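Local coordinates for protein trans-4-hydroxy-L-proline dehydratase (Clostridioides difficile 70-100-2010, PDB 6VXC) that uses a glycyl radical to dehydrate trans-4-hydroxy-L-proline to (S)-1-pyrroline-5-carboxylate in the anaerobic breakdown of hydroxyproline, at residues A69-I83 and I226-Y238. Sequence-based numbering, arbitrary orientation.
Sequences ALSFKHYIENRTLSI and IACDAMVILGKRY
Ala230 turns its methyl group between Phe72 and Lys73, with CB 3.6 Å from Phe72 CD2; a side chain this small lets the backbones close to 4.7 Å between the CA atoms of Lys73 and Ala230. One turn on, Ile76 sends CG2, anti to its backbone N, over the next turn of the partner, its beta-branch packing against Ala230 O and, at 3.9 Å from CG2, Leu234 CB. Ala69 CB meets Ile226 CG2, and Ile226 CD1 reaches Leu70 CD2. Helical segments 69-78 and 226-238 run almost parallel (8°), their axes 8.6 Å apart at closest approach, in the helical periphery of this pyruvate formate-lyase-like fold, away from the probable active site. Lys73 is a knob among Ile226, Asp229, Ala230 and Ile233: its extended chain supplies methylenes to the isoleucines, and NZ reaches Asp229 OD2 through a water, while Asp229 OD1 pairs with Lys196. Where helix 64-78 ends, Arg237, long and rich in N-H groups, grips two backbone carbonyls: Arg237 NH1 donates to Ile76 O (2.9 Å) and, on an in-plane lone pair, to Arg79 O (2.8 Å), which Arg237 NH2 also grips (3.1 Å). Leu81 CD2 lies over the centre of one guanidinium face and Glu77 O over the rim of the other, restricting its rotation. Tyr238 offers Leu81 CG a flat apolar face (CH-pi, 3.9 Å to the ring centroid) and a hydroxyl that shares a water with Ser82 N.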
ATOM      1  N   ALA A  69      19.085   1.153  16.525  1.00 15.21           N
ATOM      2  CA  ALA A  69      18.715   0.039  17.398  1.00 13.97           C
ATOM      3  C   ALA A  69      18.661   0.472  18.864  1.00 15.84           C
ATOM      4  O   ALA A  69      17.719   0.131  19.591  1.00 14.05           O
ATOM      5  CB  ALA A  69      19.698  -1.114  17.209  1.00 12.57           C
ATOM      6  N   LEU A  70      19.674   1.223  19.315  1.00 15.78           N
ATOM      7  CA  LEU A  70      19.670   1.733  20.685  1.00 15.99           C
ATOM      8  C   LEU A  70      18.501   2.683  20.919  1.00 16.58           C
ATOM      9  O   LEU A  70      17.922   2.709  22.007  1.00 20.74           O
ATOM     10  CB  LEU A  70      20.999   2.427  20.998  1.00 16.58           C
ATOM     11  CG  LEU A  70      22.230   1.538  21.162  1.00 16.84           C
ATOM     12  CD1 LEU A  70      23.524   2.373  21.268  1.00 18.58           C
ATOM     13  CD2 LEU A  70      22.060   0.617  22.360  1.00 17.89           C
ATOM     14  N   SER A  71      18.144   3.483  19.911  1.00 16.50           N
ATOM     15  CA  SER A  71      17.003   4.377  20.075  1.00 18.14           C
ATOM     16  C   SER A  71      15.697   3.593  20.164  1.00 17.11           C
ATOM     17  O   SER A  71      14.830   3.915  20.983  1.00 18.54           O
ATOM     18  CB  SER A  71      16.945   5.376  18.918  1.00 17.58           C
ATOM     19  OG  SER A  71      18.105   6.184  18.907  1.00 21.99           O
ATOM     20  N   PHE A  72      15.532   2.575  19.318  1.00 17.54           N
ATOM     21  CA  PHE A  72      14.353   1.722  19.409  1.00 15.84           C
ATOM     22  C   PHE A  72      14.271   1.048  20.771  1.00 18.27           C
ATOM     23  O   PHE A  72      13.208   1.014  21.402  1.00 17.93           O
ATOM     24  CB  PHE A  72      14.376   0.675  18.299  1.00 15.01           C
ATOM     25  CG  PHE A  72      13.197  -0.280  18.335  1.00 15.65           C
ATOM     26  CD1 PHE A  72      11.921   0.169  18.021  1.00 17.04           C
ATOM     27  CD2 PHE A  72      13.379  -1.619  18.642  1.00 13.82           C
ATOM     28  CE1 PHE A  72      10.828  -0.696  18.036  1.00 17.19           C
ATOM     29  CE2 PHE A  72      12.292  -2.497  18.655  1.00 15.29           C
ATOM     30  CZ  PHE A  72      11.016  -2.029  18.358  1.00 13.81           C
ATOM     31  N   LYS A  73      15.395   0.498  21.239  1.00 18.66           N
ATOM     32  CA  LYS A  73      15.401  -0.163  22.538  1.00 17.77           C
ATOM     33  C   LYS A  73      15.045   0.806  23.654  1.00 17.19           C
ATOM     34  O   LYS A  73      14.283   0.464  24.565  1.00 19.88           O
ATOM     35  CB  LYS A  73      16.758  -0.805  22.807  1.00 19.41           C
ATOM     36  CG  LYS A  73      16.793  -1.607  24.107  1.00 19.23           C
ATOM     37  CD  LYS A  73      18.138  -2.264  24.295  1.00 21.16           C
ATOM     38  CE  LYS A  73      18.267  -2.940  25.641  1.00 24.68           C
ATOM     39  NZ  LYS A  73      19.703  -3.077  25.976  1.00 26.78           N
ATOM     40  N   HIS A  74      15.611   2.004  23.620  1.00 18.71           N
ATOM     41  CA  HIS A  74      15.253   3.002  24.615  1.00 17.83           C
ATOM     42  C   HIS A  74      13.764   3.297  24.572  1.00 17.72           C
ATOM     43  O   HIS A  74      13.114   3.415  25.614  1.00 20.72           O
ATOM     44  CB  HIS A  74      16.062   4.276  24.389  1.00 20.27           C
ATOM     45  CG  HIS A  74      15.824   5.321  25.426  1.00 21.06           C
ATOM     46  ND1 HIS A  74      16.330   5.226  26.704  1.00 26.49           N
ATOM     47  CD2 HIS A  74      15.112   6.468  25.388  1.00 21.22           C
ATOM     48  CE1 HIS A  74      15.943   6.274  27.406  1.00 20.82           C
ATOM     49  NE2 HIS A  74      15.204   7.045  26.630  1.00 20.35           N
ATOM     50  N   TYR A  75      13.209   3.430  23.367  1.00 18.86           N
ATOM     51  CA  TYR A  75      11.779   3.663  23.229  1.00 17.95           C
ATOM     52  C   TYR A  75      10.980   2.498  23.809  1.00 15.93           C
ATOM     53  O   TYR A  75      10.018   2.705  24.552  1.00 17.70           O
ATOM     54  CB  TYR A  75      11.444   3.917  21.754  1.00 20.78           C
ATOM     55  CG  TYR A  75       9.990   3.744  21.387  1.00 17.50           C
ATOM     56  CD1 TYR A  75       9.037   4.662  21.790  1.00 17.71           C
ATOM     57  CD2 TYR A  75       9.579   2.671  20.610  1.00 17.89           C
ATOM     58  CE1 TYR A  75       7.715   4.504  21.452  1.00 20.32           C
ATOM     59  CE2 TYR A  75       8.250   2.508  20.261  1.00 17.63           C
ATOM     60  CZ  TYR A  75       7.328   3.427  20.683  1.00 16.96           C
ATOM     61  OH  TYR A  75       6.009   3.283  20.351  1.00 21.76           O
ATOM     62  N   ILE A  76      11.365   1.264  23.485  1.00 16.90           N
ATOM     63  CA  ILE A  76      10.632   0.104  23.995  1.00 15.39           C
ATOM     64  C   ILE A  76      10.732   0.023  25.518  1.00 21.63           C
ATOM     65  O   ILE A  76       9.755  -0.309  26.202  1.00 20.62           O
ATOM     66  CB  ILE A  76      11.136  -1.186  23.321  1.00 16.78           C
ATOM     67  CG1 ILE A  76      10.777  -1.200  21.834  1.00 17.64           C
ATOM     68  CG2 ILE A  76      10.567  -2.431  24.020  1.00 17.56           C
ATOM     69  CD1 ILE A  76       9.302  -1.187  21.577  1.00 20.03           C
ATOM     70  N   GLU A  77      11.914   0.309  26.074  1.00 19.37           N
ATOM     71  CA  GLU A  77      12.092   0.225  27.522  1.00 20.15           C
ATOM     72  C   GLU A  77      11.211   1.217  28.274  1.00 17.28           C
ATOM     73  O   GLU A  77      10.770   0.925  29.388  1.00 17.95           O
ATOM     74  CB  GLU A  77      13.563   0.449  27.882  1.00 18.25           C
ATOM     75  CG  GLU A  77      14.443  -0.775  27.729  1.00 24.92           C
ATOM     76  CD  GLU A  77      15.936  -0.479  27.931  1.00 32.14           C
ATOM     77  OE1 GLU A  77      16.339   0.705  27.870  1.00 35.09           O
ATOM     78  OE2 GLU A  77      16.706  -1.439  28.140  1.00 33.19           O
ATOM     79  N   ASN A  78      10.947   2.388  27.703  1.00 18.61           N
ATOM     80  CA  ASN A  78      10.346   3.467  28.472  1.00 17.46           C
ATOM     81  C   ASN A  78       8.970   3.919  28.024  1.00 19.98           C
ATOM     82  O   ASN A  78       8.359   4.715  28.739  1.00 25.71           O
ATOM     83  CB  ASN A  78      11.263   4.691  28.463  1.00 23.75           C
ATOM     84  CG  ASN A  78      12.550   4.433  29.183  1.00 24.78           C
ATOM     85  OD1 ASN A  78      13.579   4.174  28.559  1.00 22.79           O
ATOM     86  ND2 ASN A  78      12.505   4.487  30.509  1.00 24.46           N
ATOM     87  N   ARG A  79       8.452   3.447  26.896  1.00 18.84           N
ATOM     88  CA  ARG A  79       7.134   3.909  26.473  1.00 22.50           C
ATOM     89  C   ARG A  79       6.061   3.386  27.411  1.00 19.80           C
ATOM     90  O   ARG A  79       6.218   2.342  28.043  1.00 22.62           O
ATOM     91  CB  ARG A  79       6.822   3.463  25.045  1.00 19.89           C
ATOM     92  CG  ARG A  79       6.849   1.951  24.812  1.00 17.99           C
ATOM     93  CD  ARG A  79       6.100   1.570  23.526  1.00 20.13           C
ATOM     94  NE  ARG A  79       4.663   1.774  23.702  1.00 22.63           N
ATOM     95  CZ  ARG A  79       3.738   1.616  22.760  1.00 20.65           C
ATOM     96  NH1 ARG A  79       2.464   1.815  23.065  1.00 21.21           N
ATOM     97  NH2 ARG A  79       4.077   1.271  21.528  1.00 18.77           N
ATOM     98  N   THR A  80       4.962   4.125  27.495  1.00 24.41           N
ATOM     99  CA  THR A  80       3.820   3.683  28.281  1.00 27.31           C
ATOM    100  C   THR A  80       3.077   2.593  27.515  1.00 23.80           C
ATOM    101  O   THR A  80       2.899   2.682  26.301  1.00 23.36           O
ATOM    102  CB  THR A  80       2.882   4.851  28.582  1.00 25.09           C
ATOM    103  OG1 THR A  80       2.282   5.305  27.367  1.00 35.11           O
ATOM    104  CG2 THR A  80       3.647   6.004  29.182  1.00 24.83           C
ATOM    105  N   LEU A  81       2.693   1.544  28.224  1.00 21.54           N
ATOM    106  CA  LEU A  81       1.975   0.408  27.668  1.00 25.55           C
ATOM    107  C   LEU A  81       0.526   0.444  28.129  1.00 25.74           C
ATOM    108  O   LEU A  81       0.216   0.986  29.190  1.00 33.02           O
ATOM    109  CB  LEU A  81       2.635  -0.904  28.088  1.00 22.92           C
ATOM    110  CG  LEU A  81       3.793  -1.414  27.232  1.00 27.07           C
ATOM    111  CD1 LEU A  81       4.556  -0.331  26.502  1.00 25.47           C
ATOM    112  CD2 LEU A  81       4.704  -2.316  28.046  1.00 17.22           C
ATOM    113  N   SER A  82      -0.371  -0.102  27.315  1.00 25.76           N
ATOM    114  CA  SER A  82      -1.781  -0.139  27.680  1.00 23.86           C
ATOM    115  C   SER A  82      -2.395  -1.463  27.251  1.00 23.18           C
ATOM    116  O   SER A  82      -1.985  -2.060  26.253  1.00 23.51           O
ATOM    117  CB  SER A  82      -2.558   1.025  27.069  1.00 26.86           C
ATOM    118  OG  SER A  82      -2.519   0.962  25.663  1.00 30.81           O
ATOM    119  N   ILE A  83      -3.377  -1.915  28.030  1.00 21.78           N
ATOM    120  CA  ILE A  83      -4.176  -3.098  27.737  1.00 19.42           C
ATOM    121  C   ILE A  83      -5.632  -2.668  27.759  1.00 21.34           C
ATOM    122  O   ILE A  83      -6.113  -2.160  28.777  1.00 23.11           O
ATOM    123  CB  ILE A  83      -3.927  -4.225  28.753  1.00 19.05           C
ATOM    124  CG1 ILE A  83      -2.459  -4.661  28.712  1.00 19.26           C
ATOM    125  CG2 ILE A  83      -4.886  -5.397  28.521  1.00 18.55           C
ATOM    126  CD1 ILE A  83      -2.121  -5.835  29.610  1.00 20.74           C
ATOM    127  N   ILE A 226      20.896  -5.790  19.131  1.00 14.52           N
ATOM    128  CA  ILE A 226      20.230  -4.863  20.033  1.00 15.65           C
ATOM    129  C   ILE A 226      18.726  -4.846  19.774  1.00 15.68           C
ATOM    130  O   ILE A 226      17.926  -4.769  20.709  1.00 14.71           O
ATOM    131  CB  ILE A 226      20.866  -3.466  19.907  1.00 12.24           C
ATOM    132  CG1 ILE A 226      22.318  -3.501  20.442  1.00 17.70           C
ATOM    133  CG2 ILE A 226      20.008  -2.441  20.616  1.00 12.97           C
ATOM    134  CD1 ILE A 226      23.166  -2.297  20.045  1.00 17.35           C
ATOM    135  N   ALA A 227      18.319  -4.915  18.505  1.00 15.90           N
ATOM    136  CA  ALA A 227      16.893  -4.979  18.191  1.00 14.95           C
ATOM    137  C   ALA A 227      16.241  -6.225  18.791  1.00 14.93           C
ATOM    138  O   ALA A 227      15.097  -6.167  19.258  1.00 18.12           O
ATOM    139  CB  ALA A 227      16.694  -4.934  16.674  1.00 12.96           C
ATOM    140  N   CYS A 228      16.944  -7.363  18.771  1.00 16.14           N
ATOM    141  CA  CYS A 228      16.421  -8.579  19.402  1.00 18.37           C
ATOM    142  C   CYS A 228      16.182  -8.367  20.890  1.00 17.36           C
ATOM    143  O   CYS A 228      15.136  -8.758  21.425  1.00 17.46           O
ATOM    144  CB  CYS A 228      17.376  -9.758  19.197  1.00 13.85           C
ATOM    145  SG  CYS A 228      17.542 -10.390  17.508  1.00 17.98           S
ATOM    146  N   ASP A 229      17.166  -7.781  21.584  1.00 19.07           N
ATOM    147  CA  ASP A 229      16.995  -7.481  23.003  1.00 16.37           C
ATOM    148  C   ASP A 229      15.772  -6.609  23.241  1.00 16.31           C
ATOM    149  O   ASP A 229      15.081  -6.758  24.252  1.00 19.52           O
ATOM    150  CB  ASP A 229      18.234  -6.776  23.569  1.00 18.00           C
ATOM    151  CG  ASP A 229      19.452  -7.669  23.632  1.00 20.91           C
ATOM    152  OD1 ASP A 229      19.287  -8.899  23.750  1.00 26.58           O
ATOM    153  OD2 ASP A 229      20.577  -7.124  23.582  1.00 24.20           O
ATOM    154  N   ALA A 230      15.530  -5.643  22.354  1.00 15.59           N
ATOM    155  CA  ALA A 230      14.363  -4.791  22.518  1.00 15.17           C
ATOM    156  C   ALA A 230      13.072  -5.607  22.447  1.00 15.89           C
ATOM    157  O   ALA A 230      12.142  -5.381  23.228  1.00 16.89           O
ATOM    158  CB  ALA A 230      14.377  -3.677  21.473  1.00 15.57           C
ATOM    159  N   MET A 231      12.987  -6.555  21.516  1.00 16.66           N
ATOM    160  CA  MET A 231      11.765  -7.352  21.435  1.00 16.12           C
ATOM    161  C   MET A 231      11.581  -8.197  22.692  1.00 15.44           C
ATOM    162  O   MET A 231      10.462  -8.335  23.198  1.00 19.26           O
ATOM    163  CB  MET A 231      11.773  -8.230  20.176  1.00 13.73           C
ATOM    164  CG  MET A 231      11.725  -7.427  18.868  1.00 13.24           C
ATOM    165  SD  MET A 231      10.287  -6.359  18.733  1.00 17.75           S
ATOM    166  CE  MET A 231       8.966  -7.542  18.582  1.00 13.31           C
ATOM    167  N   VAL A 232      12.674  -8.734  23.237  1.00 16.00           N
ATOM    168  CA  VAL A 232      12.584  -9.489  24.485  1.00 16.89           C
ATOM    169  C   VAL A 232      12.016  -8.617  25.596  1.00 17.82           C
ATOM    170  O   VAL A 232      11.145  -9.046  26.362  1.00 19.76           O
ATOM    171  CB  VAL A 232      13.959 -10.079  24.847  1.00 17.09           C
ATOM    172  CG1 VAL A 232      13.933 -10.693  26.248  1.00 18.70           C
ATOM    173  CG2 VAL A 232      14.353 -11.129  23.827  1.00 15.25           C
ATOM    174  N   ILE A 233      12.476  -7.372  25.679  1.00 19.33           N
ATOM    175  CA  ILE A 233      11.981  -6.447  26.693  1.00 17.27           C
ATOM    176  C   ILE A 233      10.506  -6.130  26.468  1.00 19.32           C
ATOM    177  O   ILE A 233       9.743  -5.957  27.426  1.00 22.63           O
ATOM    178  CB  ILE A 233      12.850  -5.181  26.697  1.00 17.36           C
ATOM    179  CG1 ILE A 233      14.226  -5.497  27.299  1.00 20.87           C
ATOM    180  CG2 ILE A 233      12.145  -4.040  27.406  1.00 16.58           C
ATOM    181  CD1 ILE A 233      15.261  -4.468  26.951  1.00 20.25           C
ATOM    182  N   LEU A 234      10.085  -6.022  25.206  1.00 17.90           N
ATOM    183  CA  LEU A 234       8.678  -5.763  24.926  1.00 19.59           C
ATOM    184  C   LEU A 234       7.797  -6.837  25.549  1.00 18.80           C
ATOM    185  O   LEU A 234       6.799  -6.535  26.210  1.00 20.95           O
ATOM    186  CB  LEU A 234       8.442  -5.697  23.421  1.00 20.25           C
ATOM    187  CG  LEU A 234       6.991  -5.438  23.052  1.00 19.26           C
ATOM    188  CD1 LEU A 234       6.545  -4.095  23.609  1.00 17.54           C
ATOM    189  CD2 LEU A 234       6.823  -5.507  21.534  1.00 17.99           C
ATOM    190  N   GLY A 235       8.154  -8.101  25.344  1.00 15.78           N
ATOM    191  CA  GLY A 235       7.376  -9.171  25.939  1.00 17.80           C
ATOM    192  C   GLY A 235       7.453  -9.146  27.451  1.00 19.93           C
ATOM    193  O   GLY A 235       6.443  -9.304  28.140  1.00 18.56           O
ATOM    194  N   LYS A 236       8.660  -8.931  27.987  1.00 19.27           N
ATOM    195  CA  LYS A 236       8.832  -8.894  29.436  1.00 23.22           C
ATOM    196  C   LYS A 236       7.932  -7.837  30.066  1.00 21.74           C
ATOM    197  O   LYS A 236       7.269  -8.096  31.072  1.00 23.31           O
ATOM    198  CB  LYS A 236      10.301  -8.637  29.783  1.00 22.55           C
ATOM    199  CG  LYS A 236      10.583  -8.474  31.272  1.00 29.09           C
ATOM    200  CD  LYS A 236      11.966  -7.857  31.517  1.00 40.30           C
ATOM    201  CE  LYS A 236      11.914  -6.319  31.604  1.00 37.66           C
ATOM    202  NZ  LYS A 236      11.399  -5.862  32.932  1.00 41.65           N
ATOM    203  N   ARG A 237       7.885  -6.641  29.475  1.00 20.35           N
ATOM    204  CA  ARG A 237       7.143  -5.539  30.080  1.00 20.55           C
ATOM    205  C   ARG A 237       5.640  -5.773  30.002  1.00 25.49           C
ATOM    206  O   ARG A 237       4.907  -5.434  30.936  1.00 22.07           O
ATOM    207  CB  ARG A 237       7.509  -4.216  29.411  1.00 18.03           C
ATOM    208  CG  ARG A 237       8.940  -3.723  29.685  1.00 21.68           C
ATOM    209  CD  ARG A 237       9.078  -2.271  29.249  1.00 17.32           C
ATOM    210  NE  ARG A 237       8.178  -1.419  30.015  1.00 18.14           N
ATOM    211  CZ  ARG A 237       7.597  -0.323  29.544  1.00 17.17           C
ATOM    212  NH1 ARG A 237       7.809   0.055  28.293  1.00 21.22           N
ATOM    213  NH2 ARG A 237       6.798   0.388  30.320  1.00 18.07           N
ATOM    214  N   TYR A 238       5.159  -6.345  28.897  1.00 21.83           N
ATOM    215  CA  TYR A 238       3.733  -6.615  28.797  1.00 23.73           C
ATOM    216  C   TYR A 238       3.300  -7.707  29.769  1.00 21.67           C
ATOM    217  O   TYR A 238       2.200  -7.642  30.320  1.00 24.93           O
ATOM    218  CB  TYR A 238       3.354  -6.978  27.360  1.00 20.91           C
ATOM    219  CG  TYR A 238       2.692  -5.829  26.652  1.00 19.22           C
ATOM    220  CD1 TYR A 238       1.457  -5.366  27.068  1.00 20.26           C
ATOM    221  CD2 TYR A 238       3.322  -5.177  25.610  1.00 18.04           C
ATOM    222  CE1 TYR A 238       0.848  -4.306  26.444  1.00 19.62           C
ATOM    223  CE2 TYR A 238       2.728  -4.122  24.981  1.00 23.48           C
ATOM    224  CZ  TYR A 238       1.489  -3.687  25.398  1.00 22.39           C
ATOM    225  OH  TYR A 238       0.892  -2.630  24.765  1.00 26.85           O
TER
HETATM  226  O   HOH W   1      21.135  -4.546  23.849  1.00 24.46           O
HETATM  227  O   HOH W   2      -0.156  -0.323  24.741  1.00 28.09           O